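Local coordinates for nudix Hydrolase, RenU (Mycolicibacterium smegmatis, PDB 6UUF), which is a magnesium-dependent Nudix-family hydrolase that probably cleaves nucleoside diphosphate derivatives, with NADH a likely substrate, at residues A38-H43 with L129-E134. The protein carries 3 engineered substitutions. Numbering follows the deposited sequence.
Sequences AVLLQH and LRWVLE
Leu40 meets Trp131 across an antiparallel strand pair of the Nudix domain's mixed sheet, and the indole lies against it in a CH-pi contact. Leu40 CB sits 3.8 Å from the centroid of the Trp131 six-membered ring, only 8° off its normal, while Leu40 CD1 reaches the pyrrole side at NE1. CG of Trp131 stands anti to its own carbonyl carbon (chi1 -75°); farther out, CE3 comes within 3.5 Å of Val39 C and Ala38 O lies at the ring edge. Trp131 NE1 hydrogen-bonds to Leu118 O, and the Trp131 side chain also touches Leu28 and Ala30 of strand 23-31. Farther along this face, Leu129 CB packs 4.1 Å from Leu40 CD1, and Leu129 CD2 meets Gln42 CB; Gln42 NE2 is hydrogen-bonded to Ser126 OG.

The backbones are joined by four hydrogen bonds, paired reciprocally between Val39 and Val132 and between Leu41 and Arg130; the bond from Leu41 N to Arg130 O is nearly straight (178°). On the other face Val39, Leu41 and Val132 are buried but touch less across the pair: the Leu41 and Val132 side chains cross at about a right angle, with Leu41 CD1 4.1 Å from Val132 CG2, and Val39 CG1 touches Glu134 CG at 3.8 Å. The solvent side lies at exposed Arg130, its NE in a salt bridge with Glu128, and at partly exposed Leu133, which points away from strand 38-43. Specific main-chain bonding thus fixes the register, while a largely apolar contact centred on one indole, its N-H satisfied by a carbonyl, lies on the face carrying Leu40 and Leu129.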
ATOM      1  N   ALA A  38      14.623  -2.246  -1.955  1.00 30.25           N
ATOM      2  CA  ALA A  38      13.814  -2.230  -0.740  1.00 31.82           C
ATOM      3  C   ALA A  38      12.409  -1.672  -0.954  1.00 32.12           C
ATOM      4  O   ALA A  38      12.184  -0.896  -1.850  1.00 34.38           O
ATOM      5  CB  ALA A  38      14.514  -1.452   0.372  1.00 31.10           C
ATOM      6  N   VAL A  39      11.472  -2.059  -0.086  1.00 32.45           N
ATOM      7  CA  VAL A  39      10.141  -1.472  -0.073  1.00 33.18           C
ATOM      8  C   VAL A  39       9.815  -0.859   1.290  1.00 30.69           C
ATOM      9  O   VAL A  39      10.308  -1.287   2.339  1.00 28.34           O
ATOM     10  CB  VAL A  39       9.043  -2.472  -0.555  1.00 37.81           C
ATOM     11  CG1 VAL A  39       9.408  -3.021  -1.935  1.00 39.11           C
ATOM     12  CG2 VAL A  39       8.870  -3.616   0.393  1.00 38.99           C
ATOM     13  N   LEU A  40       8.974   0.164   1.277  1.00 30.05           N
ATOM     14  CA  LEU A  40       8.697   0.908   2.489  1.00 27.18           C
ATOM     15  C   LEU A  40       7.490   0.312   3.127  1.00 27.76           C
ATOM     16  O   LEU A  40       6.438   0.341   2.536  1.00 28.35           O
ATOM     17  CB  LEU A  40       8.473   2.384   2.181  1.00 27.12           C
ATOM     18  CG  LEU A  40       8.042   3.186   3.405  1.00 28.80           C
ATOM     19  CD1 LEU A  40       9.189   3.224   4.393  1.00 28.38           C
ATOM     20  CD2 LEU A  40       7.612   4.579   3.023  1.00 30.70           C
ATOM     21  N   LEU A  41       7.603  -0.220   4.337  1.00 25.79           N
ATOM     22  CA  LEU A  41       6.425  -0.769   4.977  1.00 29.03           C
ATOM     23  C   LEU A  41       6.103  -0.021   6.249  1.00 29.68           C
ATOM     24  O   LEU A  41       6.976   0.562   6.896  1.00 28.75           O
ATOM     25  CB  LEU A  41       6.559  -2.260   5.293  1.00 30.08           C
ATOM     26  CG  LEU A  41       6.919  -3.165   4.130  1.00 33.11           C
ATOM     27  CD1 LEU A  41       7.152  -4.613   4.573  1.00 39.15           C
ATOM     28  CD2 LEU A  41       5.823  -3.086   3.118  1.00 33.41           C
ATOM     29  N   GLN A  42       4.834  -0.124   6.591  1.00 31.22           N
ATOM     30  CA  GLN A  42       4.258   0.489   7.748  1.00 36.10           C
ATOM     31  C   GLN A  42       3.867  -0.586   8.767  1.00 36.09           C
ATOM     32  O   GLN A  42       3.170  -1.547   8.427  1.00 31.82           O
ATOM     33  CB  GLN A  42       3.025   1.273   7.335  1.00 35.74           C
ATOM     34  CG  GLN A  42       2.471   2.151   8.436  1.00 39.83           C
ATOM     35  CD  GLN A  42       1.120   2.692   8.064  1.00 41.76           C
ATOM     36  OE1 GLN A  42       0.239   1.939   7.650  1.00 44.36           O
ATOM     37  NE2 GLN A  42       0.938   3.993   8.228  1.00 43.91           N
ATOM     38  N   HIS A  43       4.359  -0.402   9.997  1.00 37.77           N
ATOM     39  CA  HIS A  43       3.988  -1.234  11.138  1.00 40.12           C
ATOM     40  C   HIS A  43       2.745  -0.627  11.770  1.00 42.48           C
ATOM     41  O   HIS A  43       2.755   0.541  12.186  1.00 41.47           O
ATOM     42  CB  HIS A  43       5.102  -1.245  12.150  1.00 41.72           C
ATOM     43  CG  HIS A  43       4.888  -2.220  13.266  1.00 52.84           C
ATOM     44  ND1 HIS A  43       4.575  -3.545  13.052  1.00 59.94           N
ATOM     45  CD2 HIS A  43       4.958  -2.066  14.611  1.00 59.75           C
ATOM     46  CE1 HIS A  43       4.459  -4.166  14.214  1.00 62.46           C
ATOM     47  NE2 HIS A  43       4.687  -3.290  15.176  1.00 61.89           N
ATOM     48  N   LEU A 129       7.796   3.095  10.290  1.00 38.41           N
ATOM     49  CA  LEU A 129       8.000   2.857   8.881  1.00 37.75           C
ATOM     50  C   LEU A 129       9.407   2.340   8.716  1.00 37.45           C
ATOM     51  O   LEU A 129      10.351   2.847   9.331  1.00 37.23           O
ATOM     52  CB  LEU A 129       7.858   4.137   8.117  1.00 40.14           C
ATOM     53  CG  LEU A 129       6.436   4.645   8.088  1.00 40.66           C
ATOM     54  CD1 LEU A 129       6.479   6.169   8.068  1.00 41.20           C
ATOM     55  CD2 LEU A 129       5.734   4.020   6.885  1.00 39.05           C
ATOM     56  N   ARG A 130       9.549   1.341   7.856  1.00 35.97           N
ATOM     57  CA  ARG A 130      10.821   0.724   7.665  1.00 37.80           C
ATOM     58  C   ARG A 130      11.009   0.270   6.211  1.00 35.79           C
ATOM     59  O   ARG A 130      10.103  -0.328   5.577  1.00 30.88           O
ATOM     60  CB  ARG A 130      10.913  -0.459   8.617  1.00 40.34           C
ATOM     61  CG  ARG A 130      12.343  -0.856   8.903  1.00 45.96           C
ATOM     62  CD  ARG A 130      12.378  -2.239   9.516  1.00 49.17           C
ATOM     63  NE  ARG A 130      12.072  -2.241  10.952  1.00 49.89           N
ATOM     64  CZ  ARG A 130      11.871  -3.340  11.690  1.00 45.97           C
ATOM     65  NH1 ARG A 130      11.894  -4.589  11.157  1.00 41.33           N
ATOM     66  NH2 ARG A 130      11.638  -3.184  12.977  1.00 42.66           N
ATOM     67  N   TRP A 131      12.186   0.594   5.696  1.00 32.83           N
ATOM     68  CA  TRP A 131      12.617   0.111   4.419  1.00 32.94           C
ATOM     69  C   TRP A 131      13.022  -1.322   4.612  1.00 33.37           C
ATOM     70  O   TRP A 131      13.802  -1.613   5.515  1.00 37.50           O
ATOM     71  CB  TRP A 131      13.758   0.963   3.910  1.00 31.93           C
ATOM     72  CG  TRP A 131      13.291   2.283   3.409  1.00 33.06           C
ATOM     73  CD1 TRP A 131      13.387   3.499   4.045  1.00 32.65           C
ATOM     74  CD2 TRP A 131      12.635   2.527   2.169  1.00 32.31           C
ATOM     75  NE1 TRP A 131      12.843   4.477   3.260  1.00 32.01           N
ATOM     76  CE2 TRP A 131      12.375   3.925   2.105  1.00 31.03           C
ATOM     77  CE3 TRP A 131      12.245   1.698   1.088  1.00 32.45           C
ATOM     78  CZ2 TRP A 131      11.728   4.522   1.014  1.00 33.10           C
ATOM     79  CZ3 TRP A 131      11.624   2.280  -0.005  1.00 32.91           C
ATOM     80  CH2 TRP A 131      11.367   3.692  -0.040  1.00 34.66           C
ATOM     81  N   VAL A 132      12.475  -2.222   3.807  1.00 31.31           N
ATOM     82  CA  VAL A 132      12.690  -3.684   3.996  1.00 31.21           C
ATOM     83  C   VAL A 132      13.103  -4.281   2.663  1.00 30.66           C
ATOM     84  O   VAL A 132      12.445  -4.082   1.659  1.00 34.17           O
ATOM     85  CB  VAL A 132      11.415  -4.380   4.479  1.00 32.23           C
ATOM     86  CG1 VAL A 132      11.565  -5.905   4.562  1.00 32.09           C
ATOM     87  CG2 VAL A 132      11.015  -3.817   5.836  1.00 35.43           C
ATOM     88  N   LEU A 133      14.214  -4.985   2.621  1.00 31.71           N
ATOM     89  CA  LEU A 133      14.603  -5.655   1.376  1.00 33.32           C
ATOM     90  C   LEU A 133      13.439  -6.522   0.883  1.00 33.49           C
ATOM     91  O   LEU A 133      12.817  -7.194   1.686  1.00 29.05           O
ATOM     92  CB  LEU A 133      15.867  -6.487   1.556  1.00 34.26           C
ATOM     93  CG  LEU A 133      17.136  -5.646   1.717  1.00 35.75           C
ATOM     94  CD1 LEU A 133      18.297  -6.501   2.218  1.00 38.51           C
ATOM     95  CD2 LEU A 133      17.505  -4.952   0.429  1.00 38.96           C
ATOM     96  N   GLU A 134      13.131  -6.427  -0.416  1.00 32.39           N
ATOM     97  CA  GLU A 134      12.084  -7.216  -1.037  1.00 37.24           C
ATOM     98  C   GLU A 134      12.085  -8.694  -0.682  1.00 35.89           C
ATOM     99  O   GLU A 134      11.042  -9.261  -0.407  1.00 37.57           O
ATOM    100  CB  GLU A 134      12.201  -7.130  -2.557  1.00 44.88           C
ATOM    101  CG  GLU A 134      11.606  -5.908  -3.188  1.00 53.71           C
ATOM    102  CD  GLU A 134      11.428  -6.085  -4.700  1.00 68.11           C
ATOM    103  OE1 GLU A 134      12.477  -6.266  -5.388  1.00 72.85           O
ATOM    104  OE2 GLU A 134      10.250  -6.071  -5.180  1.00 65.14           O
TER